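Local coordinates for protein AimR transcriptional regulator (Bacillus phage phi3T, PDB 5ZVV) that activates transcription of the phage aimX locus as a dimer, apparently favouring the lytic cycle, until the arbitrium peptide turns it into an inactive monomer and lysogeny follows, at residues A18-L23 / L50-N55. Residues are numbered along the deposited sequence; the frame is centred on the assembly and turned at random.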
loop_
_atom_site.group_PDB
_atom_site.type_symbol
_atom_site.label_atom_id
_atom_site.label_comp_id
_atom_site.label_asym_id
_atom_site.label_seq_id
_atom_site.Cartn_x
_atom_site.Cartn_y
_atom_site.Cartn_z
ATOM N N ALA A 18 -20.330 -22.981 -43.418
ATOM C CA ALA A 18 -18.970 -22.927 -43.941
ATOM C C ALA A 18 -18.101 -21.970 -43.137
ATOM O O ALA A 18 -16.945 -22.283 -42.832
ATOM C CB ALA A 18 -18.991 -22.524 -45.415
ATOM N N ARG A 19 -18.639 -20.800 -42.777
ATOM C CA ARG A 19 -17.827 -19.818 -42.064
ATOM C C ARG A 19 -17.597 -20.224 -40.612
ATOM O O ARG A 19 -16.533 -19.932 -40.054
ATOM C CB ARG A 19 -18.472 -18.432 -42.144
ATOM C CG ARG A 19 -19.766 -18.267 -41.362
ATOM C CD ARG A 19 -20.248 -16.821 -41.390
ATOM N NE ARG A 19 -20.721 -16.422 -42.714
ATOM C CZ ARG A 19 -22.002 -16.313 -43.051
ATOM N NH1 ARG A 19 -22.335 -15.947 -44.282
ATOM N NH2 ARG A 19 -22.951 -16.562 -42.159
ATOM N N LEU A 20 -18.566 -20.899 -39.989
ATOM C CA LEU A 20 -18.376 -21.381 -38.623
ATOM C C LEU A 20 -17.461 -22.598 -38.587
ATOM O O LEU A 20 -16.633 -22.728 -37.678
ATOM C CB LEU A 20 -19.726 -21.709 -37.984
ATOM C CG LEU A 20 -20.464 -20.538 -37.331
ATOM C CD1 LEU A 20 -21.813 -20.984 -36.790
ATOM C CD2 LEU A 20 -19.612 -19.943 -36.224
ATOM N N ALA A 21 -17.603 -23.500 -39.561
ATOM C CA ALA A 21 -16.666 -24.612 -39.677
ATOM C C ALA A 21 -15.246 -24.106 -39.901
ATOM O O ALA A 21 -14.294 -24.608 -39.292
ATOM C CB ALA A 21 -17.093 -25.541 -40.812
ATOM N N LYS A 22 -15.090 -23.102 -40.769
ATOM C CA LYS A 22 -13.782 -22.498 -41.003
ATOM C C LYS A 22 -13.254 -21.821 -39.744
ATOM O O LYS A 22 -12.053 -21.882 -39.454
ATOM C CB LYS A 22 -13.879 -21.496 -42.155
ATOM C CG LYS A 22 -12.772 -20.455 -42.205
ATOM C CD LYS A 22 -11.665 -20.858 -43.162
ATOM C CE LYS A 22 -10.895 -19.637 -43.643
ATOM N NZ LYS A 22 -10.412 -18.796 -42.511
ATOM N N LEU A 23 -14.138 -21.167 -38.985
ATOM C CA LEU A 23 -13.721 -20.550 -37.731
ATOM C C LEU A 23 -13.247 -21.595 -36.731
ATOM O O LEU A 23 -12.316 -21.340 -35.959
ATOM C CB LEU A 23 -14.869 -19.728 -37.146
ATOM C CG LEU A 23 -14.617 -19.048 -35.798
ATOM C CD1 LEU A 23 -13.422 -18.113 -35.881
ATOM C CD2 LEU A 23 -15.860 -18.299 -35.334
ATOM N N LEU A 50 -16.151 -22.289 -27.511
ATOM C CA LEU A 50 -16.583 -21.006 -26.968
ATOM C C LEU A 50 -16.654 -19.947 -28.059
ATOM O O LEU A 50 -17.558 -19.102 -28.054
ATOM C CB LEU A 50 -15.650 -20.563 -25.841
ATOM C CG LEU A 50 -15.667 -21.415 -24.569
ATOM C CD1 LEU A 50 -14.683 -20.877 -23.546
ATOM C CD2 LEU A 50 -17.067 -21.482 -23.981
ATOM N N LYS A 51 -15.715 -19.982 -29.013
ATOM C CA LYS A 51 -15.798 -19.072 -30.154
ATOM C C LYS A 51 -17.071 -19.312 -30.961
ATOM O O LYS A 51 -17.750 -18.358 -31.365
ATOM C CB LYS A 51 -14.562 -19.225 -31.044
ATOM C CG LYS A 51 -13.245 -18.825 -30.391
ATOM C CD LYS A 51 -12.086 -18.935 -31.381
ATOM C CE LYS A 51 -10.743 -18.609 -30.733
ATOM N NZ LYS A 51 -10.272 -19.686 -29.816
ATOM N N ILE A 52 -17.412 -20.582 -31.199
ATOM C CA ILE A 52 -18.610 -20.901 -31.974
ATOM C C ILE A 52 -19.863 -20.426 -31.244
ATOM O O ILE A 52 -20.763 -19.827 -31.843
ATOM C CB ILE A 52 -18.672 -22.410 -32.270
ATOM C CG1 ILE A 52 -17.429 -22.861 -33.044
ATOM C CG2 ILE A 52 -19.941 -22.753 -33.035
ATOM C CD1 ILE A 52 -17.196 -22.104 -34.335
ATOM N N VAL A 53 -19.936 -20.689 -29.938
ATOM C CA VAL A 53 -21.114 -20.321 -29.159
ATOM C C VAL A 53 -21.264 -18.808 -29.096
ATOM O O VAL A 53 -22.373 -18.276 -29.224
ATOM C CB VAL A 53 -21.036 -20.944 -27.755
ATOM C CG1 VAL A 53 -22.187 -20.455 -26.887
ATOM C CG2 VAL A 53 -21.047 -22.457 -27.849
ATOM N N LYS A 54 -20.156 -18.091 -28.900
ATOM C CA LYS A 54 -20.228 -16.636 -28.859
ATOM C C LYS A 54 -20.631 -16.070 -30.215
ATOM O O LYS A 54 -21.355 -15.071 -30.285
ATOM C CB LYS A 54 -18.888 -16.056 -28.399
ATOM C CG LYS A 54 -19.012 -14.856 -27.464
ATOM C CD LYS A 54 -19.371 -13.582 -28.218
ATOM C CE LYS A 54 -19.685 -12.435 -27.262
ATOM N NZ LYS A 54 -21.004 -12.605 -26.577
ATOM N N ASN A 55 -20.183 -16.701 -31.305
ATOM C CA ASN A 55 -20.566 -16.219 -32.628
ATOM C C ASN A 55 -22.037 -16.495 -32.920
ATOM O O ASN A 55 -22.710 -15.684 -33.567
ATOM C CB ASN A 55 -19.685 -16.858 -33.700
ATOM C CG ASN A 55 -20.074 -16.427 -35.104
ATOM O OD1 ASN A 55 -20.966 -17.012 -35.722
ATOM N ND2 ASN A 55 -19.403 -15.402 -35.616
#
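Apolar side chains carry most of the meeting between helices 14-24 and 47-56, whose segments 18-23 and 50-55 run roughly antiparallel at 149° with axes 10.1 Å apart. Ile52 supplies the central piece: its CG1 lies anti to the carbonyl carbon (chi1 -59°), and the second torsion bends the long branch so that CD1 extends to the other helix. There CD1 rests 3.4 Å from the carbonyl O of Leu20 and 3.8 Å from Leu20 CD2. Isoleucine suits this place because its CG1-CD1 arm sends a single methyl across the gap, while the beta-branch keeps CG2 close to its own helix. Leu23, with CG anti to the backbone N, passes alongside Ile52 in the opposite sense and brings its CD2 to 4.2 Å from Ile52 CD1; it borders the exposed edge, where Lys51 turns its amine away.

Polar against apolar contact adds a second element. Asn55 and Leu20 meet tip to tip, Asn55 OD1 lying 3.3 Å from Leu20 CD2, a van der Waals touch, since a methyl offers the oxygen no polar donor. No hydrogen bond joins the segments. The amide suits a margin where the interface gives way to solvent.

On the buried side, Phe32 of helix 29-36 covers both Leu20 and Ile52, Cys10 touches Leu20, and Ile6 touches Ile52. Helices 14-24 and 47-56 thus pack with helices 2-11 and 29-36 around an apolar core, as in a small N-terminal all-helical bundle.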